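PDB 6IWY: flagellar hook-associated protein 2 from Helicobacter pylori, which caps the growing tip of the flagellar filament, promotes flagellin polymerization there and keeps exported flagellin subunits from leaking away. Local coordinates for residues N36-D41 and K117-D122; S57-T62 and A343-S348; K64-N69 and G128-S133; N163-P168 and D197-N202; I169-P174 and Q187-Q192. All blocks are in the same frame, centred on the assembly; numbering follows the deposited sequence.

Contact 1: residues N36-D41 and K117-D122; sequences NLAQGD and KNTGED
Gln39 and Gly120 meet through their backbones where two loops pass each other. Gly120 N donates a weak hydrogen bond to Gln39 O at 3.0 Å, with an N-H...O angle of only 125°. The same oxygen also receives a CA-H...O contact from Thr119 CA at 3.1 Å. A second contact of this kind runs from Gly40 CA to Asn118 O at 3.3 Å. Backbone therefore lies directly on backbone in the tight part, with Gly40 CA set against the 117-122 loop. Gly120 fits its place for a local reason, because a CB at its backbone angles would press on the carbonyl oxygen of Thr119.

Beside this backbone contact, Ala38 CB points at the other loop and sits 3.5 Å from Thr119 OG1. Thr119 holds OG1 between its backbone N and carbonyl carbon (chi1 72°), which puts the hydroxyl next to the alanine methyl. The hydroxyl finds its polar partner elsewhere, in Pro380 O. Thr119 CG2 reaches the peptide between Gln39 and Gly40, 4.0 Å from Gly40 N.

The other side is looser. The CB atoms of Gln39 and Asn118 both point away from the opposing loop, and both residues are partly exposed. Their side chains add little here.

Further bonds fix the two loops, among them Asp41 N to Thr116 OG1 and Glu121 N to Asp367 OD1. Two connecting loops thus pack together at the joint between two antiparallel sheets, one containing strand 30-36 and the other strands 42-49 and 110-116.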
# COMPACT_ATOMS: atom_id res chain seq x y z
N ASN A 36 -5.30 23.64 12.58
CA ASN A 36 -4.36 22.85 11.78
C ASN A 36 -4.21 23.39 10.36
O ASN A 36 -5.08 24.07 9.88
CB ASN A 36 -4.76 21.37 11.75
CG ASN A 36 -4.69 20.72 13.13
OD1 ASN A 36 -5.55 20.97 14.00
ND2 ASN A 36 -3.67 19.88 13.35
N LEU A 37 -3.09 23.10 9.73
CA LEU A 37 -2.86 23.41 8.34
C LEU A 37 -2.90 22.13 7.53
O LEU A 37 -2.51 21.06 8.00
CB LEU A 37 -1.47 24.01 8.16
CG LEU A 37 -1.20 25.43 8.63
CD1 LEU A 37 0.28 25.78 8.39
CD2 LEU A 37 -2.13 26.38 7.87
N ALA A 38 -3.37 22.25 6.30
CA ALA A 38 -3.37 21.13 5.37
C ALA A 38 -1.93 20.77 4.99
O ALA A 38 -1.09 21.66 4.86
CB ALA A 38 -4.21 21.49 4.10
N GLN A 39 -1.67 19.47 4.84
CA GLN A 39 -0.33 18.90 4.66
C GLN A 39 -0.35 17.81 3.60
O GLN A 39 -1.33 17.09 3.47
CB GLN A 39 0.13 18.24 5.98
CG GLN A 39 0.90 19.15 6.98
CD GLN A 39 0.92 18.56 8.40
OE1 GLN A 39 1.14 17.36 8.59
NE2 GLN A 39 0.63 19.40 9.39
N GLY A 40 0.72 17.68 2.84
CA GLY A 40 0.96 16.48 2.04
C GLY A 40 1.67 15.43 2.89
O GLY A 40 2.03 15.68 4.03
N ASP A 41 1.90 14.26 2.30
CA ASP A 41 2.52 13.14 2.99
C ASP A 41 4.03 13.17 2.74
O ASP A 41 4.47 13.54 1.66
CB ASP A 41 1.92 11.84 2.42
CG ASP A 41 1.76 10.74 3.45
OD1 ASP A 41 2.36 9.65 3.22
OD2 ASP A 41 1.02 10.93 4.46
N LYS A 117 2.00 15.30 -3.98
CA LYS A 117 1.86 16.61 -4.60
C LYS A 117 0.79 17.45 -3.92
O LYS A 117 0.85 18.68 -3.93
CB LYS A 117 1.50 16.46 -6.08
CG LYS A 117 1.59 17.76 -6.87
CD LYS A 117 1.02 17.56 -8.27
CE LYS A 117 0.70 18.89 -8.93
NZ LYS A 117 0.96 18.83 -10.39
N ASN A 118 -0.17 16.77 -3.31
CA ASN A 118 -1.34 17.40 -2.75
C ASN A 118 -1.47 17.24 -1.27
O ASN A 118 -0.95 16.30 -0.67
CB ASN A 118 -2.56 16.73 -3.35
CG ASN A 118 -3.00 17.40 -4.58
OD1 ASN A 118 -3.01 18.62 -4.64
ND2 ASN A 118 -3.37 16.62 -5.58
N THR A 119 -2.23 18.15 -0.68
CA THR A 119 -2.46 18.13 0.75
C THR A 119 -3.75 17.41 1.07
O THR A 119 -4.42 16.89 0.19
CB THR A 119 -2.56 19.56 1.27
OG1 THR A 119 -3.80 20.13 0.85
CG2 THR A 119 -1.40 20.40 0.77
N GLY A 120 -4.11 17.37 2.35
CA GLY A 120 -5.37 16.75 2.78
C GLY A 120 -5.28 15.26 3.10
O GLY A 120 -4.52 14.50 2.48
N GLU A 121 -6.09 14.84 4.05
CA GLU A 121 -6.21 13.46 4.50
C GLU A 121 -6.25 12.36 3.43
O GLU A 121 -5.62 11.33 3.60
CB GLU A 121 -7.48 13.33 5.33
CG GLU A 121 -7.47 12.13 6.21
CD GLU A 121 -8.65 12.09 7.14
OE1 GLU A 121 -8.47 11.53 8.24
OE2 GLU A 121 -9.76 12.59 6.79
N ASP A 122 -7.01 12.57 2.36
CA ASP A 122 -7.09 11.57 1.27
C ASP A 122 -5.75 11.26 0.59
O ASP A 122 -5.69 10.41 -0.30
CB ASP A 122 -8.08 12.04 0.18
CG ASP A 122 -9.52 12.01 0.64
OD1 ASP A 122 -9.79 11.58 1.79
OD2 ASP A 122 -10.40 12.41 -0.18

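Contact 2: residues S57-T62 and A343-S348; sequences SQVDTT and AGMVQS
Asp60 and Val346 face each other as a single parallel beta bridge. Asp60 N donates to Met345 O at 2.9 Å, with an N-H...O angle of 155°. Asp60 O accepts from Gln347 N at 2.6 Å. Asp60 thus bonds to the residues on either side of Val346, Met345 and Gln347, the pattern of a parallel bridge.

Gln347 can be followed outward. Its CB lies 3.8 Å from Asp60 O, close to the bridge. CG is anti to the carbonyl carbon (chi1 -83°), and the chain is extended beyond it. The amide end then comes to the side chain of Val59. CD is 3.8 Å from Val59 CG2, and OE1 is 4.0 Å from the same methyl. At the tip, NE2 touches both valine methyls and is 3.6 Å from Val59 CG1. These are packing contacts against an apolar group. Val59 CG1 also rests on Met345 CB at 4.0 Å.

Thr61 adds a side-chain bond. Its OG1 donates to Gln347 O at 2.6 Å, from a position 47° out of the carbonyl plane. Ser352 OG, in helix 349-356, is a further partner of this hydroxyl. Asp60 OD1 turns to Ala78 N instead.

The result is a short parallel bridge between strand 344-347, at the edge of one antiparallel sheet, and the residues leading into strand 61-67 of another.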
# COMPACT_ATOMS: atom_id res chain seq x y z
N SER A 57 18.25 -1.90 -6.89
CA SER A 57 17.85 -3.31 -6.82
C SER A 57 18.48 -4.12 -7.94
O SER A 57 18.50 -3.68 -9.07
CB SER A 57 16.34 -3.44 -6.96
OG SER A 57 15.98 -4.78 -7.26
N GLN A 58 18.95 -5.32 -7.61
CA GLN A 58 19.53 -6.25 -8.58
C GLN A 58 18.50 -7.22 -9.11
O GLN A 58 18.86 -8.18 -9.79
CB GLN A 58 20.64 -7.05 -7.92
CG GLN A 58 21.62 -6.19 -7.18
CD GLN A 58 23.00 -6.81 -7.06
OE1 GLN A 58 23.56 -6.82 -5.97
NE2 GLN A 58 23.55 -7.32 -8.17
N VAL A 59 17.23 -7.00 -8.79
CA VAL A 59 16.17 -7.92 -9.20
C VAL A 59 15.00 -7.09 -9.72
O VAL A 59 14.84 -5.94 -9.31
CB VAL A 59 15.71 -8.83 -8.01
CG1 VAL A 59 16.88 -9.62 -7.43
CG2 VAL A 59 15.02 -8.03 -6.92
N ASP A 60 14.20 -7.65 -10.62
CA ASP A 60 12.93 -7.01 -11.00
C ASP A 60 11.92 -7.18 -9.87
O ASP A 60 11.83 -8.25 -9.21
CB ASP A 60 12.30 -7.64 -12.23
CG ASP A 60 13.11 -7.45 -13.49
OD1 ASP A 60 14.11 -6.70 -13.49
OD2 ASP A 60 12.72 -8.06 -14.51
N THR A 61 11.12 -6.14 -9.67
CA THR A 61 10.13 -6.16 -8.63
C THR A 61 9.18 -4.98 -8.80
O THR A 61 9.33 -4.21 -9.73
CB THR A 61 10.78 -6.19 -7.22
OG1 THR A 61 9.82 -6.66 -6.27
CG2 THR A 61 11.28 -4.83 -6.80
N THR A 62 8.21 -4.88 -7.90
CA THR A 62 7.10 -3.94 -8.02
C THR A 62 6.98 -3.21 -6.72
O THR A 62 6.90 -3.85 -5.69
CB THR A 62 5.76 -4.68 -8.18
OG1 THR A 62 5.85 -5.64 -9.25
CG2 THR A 62 4.61 -3.68 -8.49
N ALA A 343 15.87 -13.16 -19.29
CA ALA A 343 16.77 -13.82 -18.34
C ALA A 343 16.95 -12.88 -17.15
O ALA A 343 17.28 -11.73 -17.33
CB ALA A 343 18.10 -14.09 -18.99
N GLY A 344 16.72 -13.36 -15.94
CA GLY A 344 16.88 -12.53 -14.74
C GLY A 344 16.07 -13.06 -13.58
O GLY A 344 15.43 -14.12 -13.68
N MET A 345 16.11 -12.33 -12.47
CA MET A 345 15.36 -12.68 -11.27
C MET A 345 14.24 -11.68 -11.12
O MET A 345 14.47 -10.50 -11.26
CB MET A 345 16.26 -12.60 -10.03
CG MET A 345 17.57 -13.38 -10.12
SD MET A 345 18.52 -13.44 -8.57
CE MET A 345 19.73 -12.11 -8.78
N VAL A 346 13.02 -12.14 -10.83
CA VAL A 346 11.94 -11.20 -10.50
C VAL A 346 11.42 -11.59 -9.18
O VAL A 346 11.38 -12.77 -8.87
CB VAL A 346 10.77 -11.21 -11.49
CG1 VAL A 346 10.20 -12.58 -11.60
CG2 VAL A 346 9.70 -10.26 -11.05
N GLN A 347 11.03 -10.59 -8.40
CA GLN A 347 10.50 -10.80 -7.07
C GLN A 347 9.18 -10.09 -6.86
O GLN A 347 9.00 -8.94 -7.25
CB GLN A 347 11.49 -10.31 -6.02
CG GLN A 347 12.54 -11.31 -5.72
CD GLN A 347 13.59 -10.81 -4.78
OE1 GLN A 347 13.33 -10.04 -3.85
NE2 GLN A 347 14.82 -11.25 -5.01
N SER A 348 8.27 -10.76 -6.18
CA SER A 348 7.08 -10.10 -5.68
C SER A 348 7.49 -8.94 -4.78
O SER A 348 8.53 -8.99 -4.11
CB SER A 348 6.26 -11.05 -4.84
OG SER A 348 6.10 -10.51 -3.55

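Contact 3: residues K64-N69 and G128-S133; sequences KFYTQN and GSHLQS
Tyr66 and Gln132 are joined by one of two hydrogen bonds in this contact. Tyr66 OH donates to Gln132 OE1 at 3.1 Å and lies above the amide carbonyl plane. The two side chains cross at about a right angle. The second bond is between backbones: Gly128 N donates to Lys64 O at 3.1 Å, and its N-H...O angle of 178° is nearly straight.

The aromatic contact lies between these bonds. Tyr66 CB points toward strand 129-132, and CG is anti to the backbone N (chi1 168°). The rings of Tyr66 and His130 are oblique, with centroids 3.8 Å apart and planes at 32°. His130 NE2 sits over one phenol face, 3.1 Å from Tyr66 CG and displaced toward the rim. NE2 is also hydrogen-bonded to Asp71 OD2 in strand 70-76, which ties down the imidazole and could favour its protonation.

One looser van der Waals contact remains. The Lys64 chain, bent at chi3, has CE 3.9 Å from Gly128 O.

Near the centre of the chain, the arrangement is a junction of two three-stranded antiparallel sheets, with strand 61-67 in one and strand 129-132 at the edge of the other.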
# COMPACT_ATOMS: atom_id res chain seq x y z
N LYS A 64 4.46 -1.35 -4.55
CA LYS A 64 3.02 -1.21 -4.42
C LYS A 64 2.68 -0.16 -3.38
O LYS A 64 3.13 -0.25 -2.22
CB LYS A 64 2.43 -2.53 -3.92
CG LYS A 64 2.02 -3.51 -5.02
CD LYS A 64 1.61 -4.90 -4.46
CE LYS A 64 0.34 -4.86 -3.59
NZ LYS A 64 -0.41 -6.19 -3.52
N PHE A 65 1.87 0.82 -3.74
CA PHE A 65 1.28 1.68 -2.71
C PHE A 65 -0.04 2.22 -3.19
O PHE A 65 -0.34 2.10 -4.37
CB PHE A 65 2.22 2.82 -2.32
CG PHE A 65 2.69 3.62 -3.47
CD1 PHE A 65 1.92 4.65 -3.97
CD2 PHE A 65 3.88 3.32 -4.09
CE1 PHE A 65 2.33 5.39 -5.06
CE2 PHE A 65 4.31 4.05 -5.19
CZ PHE A 65 3.52 5.09 -5.68
N TYR A 66 -0.78 2.83 -2.27
CA TYR A 66 -2.16 3.27 -2.49
C TYR A 66 -2.39 4.66 -1.91
O TYR A 66 -2.11 4.92 -0.75
CB TYR A 66 -3.12 2.31 -1.82
CG TYR A 66 -4.54 2.77 -1.70
CD1 TYR A 66 -5.46 2.61 -2.77
CD2 TYR A 66 -5.03 3.29 -0.50
CE1 TYR A 66 -6.82 3.00 -2.65
CE2 TYR A 66 -6.39 3.68 -0.37
CZ TYR A 66 -7.27 3.53 -1.44
OH TYR A 66 -8.59 3.92 -1.32
N THR A 67 -2.92 5.55 -2.74
CA THR A 67 -3.24 6.89 -2.33
C THR A 67 -4.22 7.48 -3.33
O THR A 67 -4.37 6.95 -4.44
CB THR A 67 -1.97 7.71 -2.21
OG1 THR A 67 -2.23 8.84 -1.37
CG2 THR A 67 -1.43 8.18 -3.57
N GLN A 68 -4.89 8.56 -2.94
CA GLN A 68 -5.92 9.19 -3.79
C GLN A 68 -6.85 8.13 -4.37
O GLN A 68 -7.24 8.19 -5.53
CB GLN A 68 -5.26 9.99 -4.94
N ASN A 69 -7.20 7.15 -3.56
CA ASN A 69 -8.07 6.07 -3.97
C ASN A 69 -7.58 5.30 -5.17
O ASN A 69 -8.39 4.75 -5.91
CB ASN A 69 -9.48 6.61 -4.23
CG ASN A 69 -10.24 6.89 -2.97
OD1 ASN A 69 -11.22 6.18 -2.66
ND2 ASN A 69 -9.80 7.90 -2.20
N GLY A 128 2.02 -1.30 0.43
CA GLY A 128 1.64 -2.71 0.56
C GLY A 128 0.16 -2.91 0.28
O GLY A 128 -0.37 -2.33 -0.65
N SER A 129 -0.50 -3.69 1.12
CA SER A 129 -1.89 -3.99 0.99
C SER A 129 -2.80 -3.31 2.01
O SER A 129 -2.40 -2.89 3.09
CB SER A 129 -2.04 -5.50 1.16
OG SER A 129 -1.16 -5.97 2.15
N HIS A 130 -4.08 -3.22 1.68
CA HIS A 130 -5.02 -2.52 2.52
C HIS A 130 -6.46 -2.97 2.22
O HIS A 130 -6.74 -3.35 1.11
CB HIS A 130 -4.90 -1.03 2.27
CG HIS A 130 -5.37 -0.63 0.91
ND1 HIS A 130 -6.70 -0.38 0.63
CD2 HIS A 130 -4.70 -0.47 -0.25
CE1 HIS A 130 -6.82 -0.04 -0.64
NE2 HIS A 130 -5.62 -0.10 -1.20
N LEU A 131 -7.33 -2.93 3.23
CA LEU A 131 -8.76 -3.03 3.04
C LEU A 131 -9.41 -1.82 3.67
O LEU A 131 -9.00 -1.37 4.72
CB LEU A 131 -9.33 -4.29 3.69
CG LEU A 131 -9.44 -5.58 2.90
CD1 LEU A 131 -10.16 -6.62 3.77
CD2 LEU A 131 -10.17 -5.37 1.57
N GLN A 132 -10.47 -1.33 3.04
CA GLN A 132 -11.09 -0.07 3.43
C GLN A 132 -12.58 -0.23 3.65
O GLN A 132 -13.27 -0.86 2.85
CB GLN A 132 -10.88 0.99 2.35
CG GLN A 132 -11.00 2.38 2.90
CD GLN A 132 -11.17 3.41 1.81
OE1 GLN A 132 -10.19 4.03 1.37
NE2 GLN A 132 -12.43 3.59 1.34
N SER A 133 -13.08 0.40 4.71
CA SER A 133 -14.46 0.31 5.07
C SER A 133 -15.10 1.67 5.02
O SER A 133 -14.41 2.69 5.09
CB SER A 133 -14.60 -0.20 6.49
OG SER A 133 -14.56 0.86 7.42

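Contact 4: residues N163-P168 and D197-N202; sequences NMHEVP and DPNFKN
His165 and Asn199 lay two flat groups on each other. The imidazole and the amide are stacked, their planes 13° apart. Asn199 ND2 lies over one face of the ring, displaced toward the rim, and is 3.8 Å from His165 ND1. His165 NE2 turns to Asp161 OD2, a hydrogen bond that should fix the rotation of the ring. The Phe200 ring has Asn199 CB over one face. Asp197 CB lies at its edge, in the plane. His165 CB approaches the same ring obliquely, 3.9 Å from Phe200 CZ.

Val167 and Phe200 reach toward each other tip to tip, with Val167 CG2 against the CE2 side of the ring. The modelled separation there is too short to be reliable. The ring also touches Leu157 and Leu194, as part of an alpha/beta layer in which helix 179-196 packs beside strand 164-173.

The turn that presents these groups is held from within. Asp197 OD1 accepts from Asn199 N at 2.7 Å, an Asx turn. Asp197 O accepts twice, from Phe200 N at 3.0 Å and from Lys201 N at 2.8 Å, where helix 201-205 begins. The carboxylate also meets the strand, with OD2 4.1 Å from Val167 CG2. Asn199 is further tied through its backbone to Ala160, in the loop between strands 154-158 and 164-173.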
# COMPACT_ATOMS: atom_id res chain seq x y z
N ASN A 163 2.72 -17.21 7.96
CA ASN A 163 1.48 -17.95 7.69
C ASN A 163 0.29 -17.06 7.93
O ASN A 163 0.35 -16.23 8.84
CB ASN A 163 1.37 -19.14 8.63
CG ASN A 163 2.55 -20.09 8.51
OD1 ASN A 163 2.71 -20.77 7.49
ND2 ASN A 163 3.38 -20.14 9.54
N MET A 164 -0.80 -17.25 7.17
CA MET A 164 -2.07 -16.56 7.46
C MET A 164 -2.67 -17.11 8.78
O MET A 164 -2.65 -18.32 9.05
CB MET A 164 -3.09 -16.67 6.32
CG MET A 164 -2.70 -16.03 4.98
SD MET A 164 -2.46 -14.23 4.98
CE MET A 164 -4.10 -13.63 5.40
N HIS A 165 -3.19 -16.20 9.59
CA HIS A 165 -3.90 -16.55 10.86
C HIS A 165 -5.13 -15.69 11.03
O HIS A 165 -5.21 -14.61 10.51
CB HIS A 165 -3.01 -16.31 12.07
CG HIS A 165 -1.79 -17.16 12.09
ND1 HIS A 165 -1.78 -18.43 12.62
CD2 HIS A 165 -0.54 -16.93 11.62
CE1 HIS A 165 -0.57 -18.95 12.47
NE2 HIS A 165 0.20 -18.06 11.88
N GLU A 166 -6.07 -16.19 11.81
CA GLU A 166 -7.37 -15.61 11.96
C GLU A 166 -7.44 -14.96 13.34
O GLU A 166 -7.11 -15.58 14.34
CB GLU A 166 -8.40 -16.72 11.81
CG GLU A 166 -9.66 -16.30 11.07
CD GLU A 166 -10.52 -17.46 10.50
OE1 GLU A 166 -10.05 -18.64 10.48
OE2 GLU A 166 -11.67 -17.16 10.08
N VAL A 167 -7.79 -13.69 13.40
CA VAL A 167 -7.94 -13.00 14.68
C VAL A 167 -9.42 -12.68 14.86
O VAL A 167 -9.98 -11.84 14.14
CB VAL A 167 -7.17 -11.68 14.66
CG1 VAL A 167 -7.34 -10.96 15.98
CG2 VAL A 167 -5.68 -11.92 14.30
N PRO A 168 -10.08 -13.37 15.79
CA PRO A 168 -11.49 -13.08 16.04
C PRO A 168 -11.63 -11.66 16.46
O PRO A 168 -10.76 -11.18 17.12
CB PRO A 168 -11.82 -14.00 17.22
CG PRO A 168 -10.87 -15.14 17.12
CD PRO A 168 -9.62 -14.57 16.51
N ASP A 197 -2.63 -11.03 20.45
CA ASP A 197 -2.28 -12.29 19.75
C ASP A 197 -0.75 -12.36 19.55
O ASP A 197 -0.14 -11.40 19.10
CB ASP A 197 -3.05 -12.37 18.41
CG ASP A 197 -2.87 -13.72 17.66
OD1 ASP A 197 -1.72 -14.24 17.52
OD2 ASP A 197 -3.88 -14.24 17.13
N PRO A 198 -0.12 -13.50 19.88
CA PRO A 198 1.33 -13.62 19.74
C PRO A 198 1.82 -13.45 18.30
O PRO A 198 2.90 -12.92 18.06
CB PRO A 198 1.60 -15.06 20.20
CG PRO A 198 0.48 -15.40 21.08
CD PRO A 198 -0.71 -14.69 20.52
N ASN A 199 1.00 -13.90 17.35
CA ASN A 199 1.37 -13.84 15.93
C ASN A 199 1.31 -12.40 15.42
O ASN A 199 1.89 -12.09 14.37
CB ASN A 199 0.43 -14.70 15.09
CG ASN A 199 0.34 -16.13 15.58
OD1 ASN A 199 1.36 -16.80 15.75
ND2 ASN A 199 -0.87 -16.61 15.80
N PHE A 200 0.62 -11.51 16.15
CA PHE A 200 0.51 -10.12 15.70
C PHE A 200 1.09 -9.02 16.59
O PHE A 200 1.37 -7.93 16.08
CB PHE A 200 -0.94 -9.81 15.28
CG PHE A 200 -1.43 -10.74 14.24
CD1 PHE A 200 -0.97 -10.62 12.94
CD2 PHE A 200 -2.27 -11.78 14.56
CE1 PHE A 200 -1.37 -11.50 11.96
CE2 PHE A 200 -2.67 -12.66 13.59
CZ PHE A 200 -2.20 -12.51 12.28
N LYS A 201 1.30 -9.32 17.88
CA LYS A 201 1.75 -8.33 18.86
C LYS A 201 2.82 -7.39 18.31
O LYS A 201 2.70 -6.18 18.42
CB LYS A 201 2.27 -9.02 20.14
N ASN A 202 3.86 -7.96 17.70
CA ASN A 202 5.01 -7.16 17.28
C ASN A 202 4.81 -6.52 15.92
O ASN A 202 5.44 -5.50 15.60
CB ASN A 202 6.29 -7.98 17.30
CG ASN A 202 6.66 -8.40 18.69
OD1 ASN A 202 7.08 -7.57 19.51
ND2 ASN A 202 6.49 -9.69 18.99

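Contact 5: residues I169-P174 and Q187-Q192; sequences IMLELP and QKAMEQ
Ala189 CB is the bump that the helix offers to residues 169-171, where strand 164-173 is interrupted by a bulge or short loop. It points toward these residues and sits in a shallow hollow on their surface. Ile169 CG2 forms one wall, 4.3 Å from the methyl. Leu171 CD1 forms another, 4.1 Å from Ala189 CB. Between them the backbone closes the hollow, with Met170 O also 4.1 Å from Ala189 CB. Leu171 CG is anti to the backbone N (chi1 -172°), and CD1 beyond it makes the contact.

The next helix residue fits in beside it. Met190 CG lies 4.0 Å from Ile169 CG1, and the two side chains cross obliquely. Ile169 thus presents one branch to each helix residue, CG2 to Ala189 and CG1 to Met190. The methionine chain runs on extended past CG, and the side chain also touches Leu155 and Ile211. Ile169 and Leu171 both touch Leu143 of the neighbouring strand. The Met170 side chain, by contrast, leads away from the helix.

This apolar fit is alpha/beta packing, with helix 179-196 laid against one face of the antiparallel sheet that contains strand 164-173.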
# COMPACT_ATOMS: atom_id res chain seq x y z
N ILE A 169 -12.69 -10.97 16.07
CA ILE A 169 -12.95 -9.64 16.61
C ILE A 169 -14.28 -9.63 17.35
O ILE A 169 -15.33 -9.77 16.73
CB ILE A 169 -12.91 -8.54 15.51
CG1 ILE A 169 -11.45 -8.10 15.23
CG2 ILE A 169 -13.71 -7.29 15.94
CD1 ILE A 169 -10.66 -8.99 14.28
N MET A 170 -14.22 -9.46 18.67
CA MET A 170 -15.41 -9.47 19.53
C MET A 170 -15.70 -8.08 20.07
O MET A 170 -14.78 -7.34 20.46
CB MET A 170 -15.21 -10.39 20.72
CG MET A 170 -14.77 -11.80 20.34
SD MET A 170 -15.87 -12.59 19.14
CE MET A 170 -15.26 -14.27 19.34
N LEU A 171 -16.99 -7.75 20.13
CA LEU A 171 -17.42 -6.39 20.39
C LEU A 171 -18.91 -6.34 20.63
O LEU A 171 -19.70 -6.63 19.73
CB LEU A 171 -17.12 -5.52 19.17
CG LEU A 171 -17.34 -4.02 19.34
CD1 LEU A 171 -16.46 -3.47 20.49
CD2 LEU A 171 -17.04 -3.31 18.02
N GLU A 172 -19.30 -5.94 21.84
CA GLU A 172 -20.71 -5.76 22.17
C GLU A 172 -20.89 -4.27 22.32
O GLU A 172 -20.45 -3.69 23.31
CB GLU A 172 -21.09 -6.53 23.44
N LEU A 173 -21.51 -3.63 21.34
CA LEU A 173 -21.54 -2.18 21.28
C LEU A 173 -22.96 -1.70 21.09
O LEU A 173 -23.59 -2.06 20.09
CB LEU A 173 -20.70 -1.70 20.11
CG LEU A 173 -20.25 -0.25 20.09
CD1 LEU A 173 -19.32 0.04 21.27
CD2 LEU A 173 -19.57 0.03 18.76
N PRO A 174 -23.49 -0.90 22.04
CA PRO A 174 -24.84 -0.36 21.83
C PRO A 174 -24.84 0.68 20.70
O PRO A 174 -23.78 1.00 20.17
CB PRO A 174 -25.15 0.31 23.17
CG PRO A 174 -23.79 0.73 23.67
CD PRO A 174 -22.88 -0.38 23.28
N GLN A 187 -12.00 0.13 15.64
CA GLN A 187 -10.56 0.30 15.62
C GLN A 187 -9.89 -0.23 16.89
O GLN A 187 -8.91 -0.96 16.83
CB GLN A 187 -10.21 1.76 15.43
CG GLN A 187 -8.72 2.04 15.36
CD GLN A 187 -8.43 3.54 15.27
OE1 GLN A 187 -8.92 4.32 16.10
NE2 GLN A 187 -7.66 3.94 14.27
N LYS A 188 -10.43 0.14 18.05
CA LYS A 188 -9.90 -0.31 19.33
C LYS A 188 -10.01 -1.82 19.39
O LYS A 188 -9.05 -2.52 19.72
CB LYS A 188 -10.65 0.32 20.52
N ALA A 189 -11.19 -2.33 19.06
CA ALA A 189 -11.42 -3.76 19.19
C ALA A 189 -10.36 -4.48 18.38
O ALA A 189 -9.72 -5.37 18.91
CB ALA A 189 -12.81 -4.16 18.75
N MET A 190 -10.15 -4.05 17.12
CA MET A 190 -9.21 -4.72 16.18
C MET A 190 -7.78 -4.58 16.64
O MET A 190 -6.97 -5.52 16.58
CB MET A 190 -9.32 -4.11 14.78
CG MET A 190 -10.64 -4.36 14.08
SD MET A 190 -10.71 -3.78 12.37
CE MET A 190 -12.35 -4.34 11.88
N GLU A 191 -7.46 -3.39 17.12
CA GLU A 191 -6.15 -3.12 17.66
C GLU A 191 -5.91 -3.96 18.90
O GLU A 191 -4.83 -4.50 19.05
CB GLU A 191 -5.97 -1.62 17.94
CG GLU A 191 -5.76 -0.79 16.67
CD GLU A 191 -5.43 0.70 16.91
OE1 GLU A 191 -5.67 1.20 18.02
OE2 GLU A 191 -4.94 1.37 15.96
N GLN A 192 -6.90 -4.09 19.78
CA GLN A 192 -6.74 -4.88 21.01
C GLN A 192 -6.53 -6.34 20.68
O GLN A 192 -5.72 -7.00 21.29
CB GLN A 192 -7.95 -4.72 21.95
CG GLN A 192 -7.92 -3.45 22.79
CD GLN A 192 -9.04 -3.38 23.83
OE1 GLN A 192 -9.47 -4.39 24.38
NE2 GLN A 192 -9.51 -2.16 24.11

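In this fragment of the longer cap protein, contacts 1, 3, 4 and 5 are partly buried. Contact 3 lies nearest the centre of the chain and contact 2 is at the surface. Contacts 2 and 3 share strand 61-67, so one strand meets two other sheets along its length. Contacts 4 and 5 share strand 164-173, and both lie beside helix 179-196 or the turn after it. The chemistry follows these places. The joints between sheets, contacts 1 to 3, use backbone hydrogen bonds, only a weak one in contact 1, and contact 3 adds an aromatic pair. Contacts 4 and 5 rest on side-chain packing. Contacts 1 and 3 touch, while contacts 2 and 5 have centres about 40 Å apart.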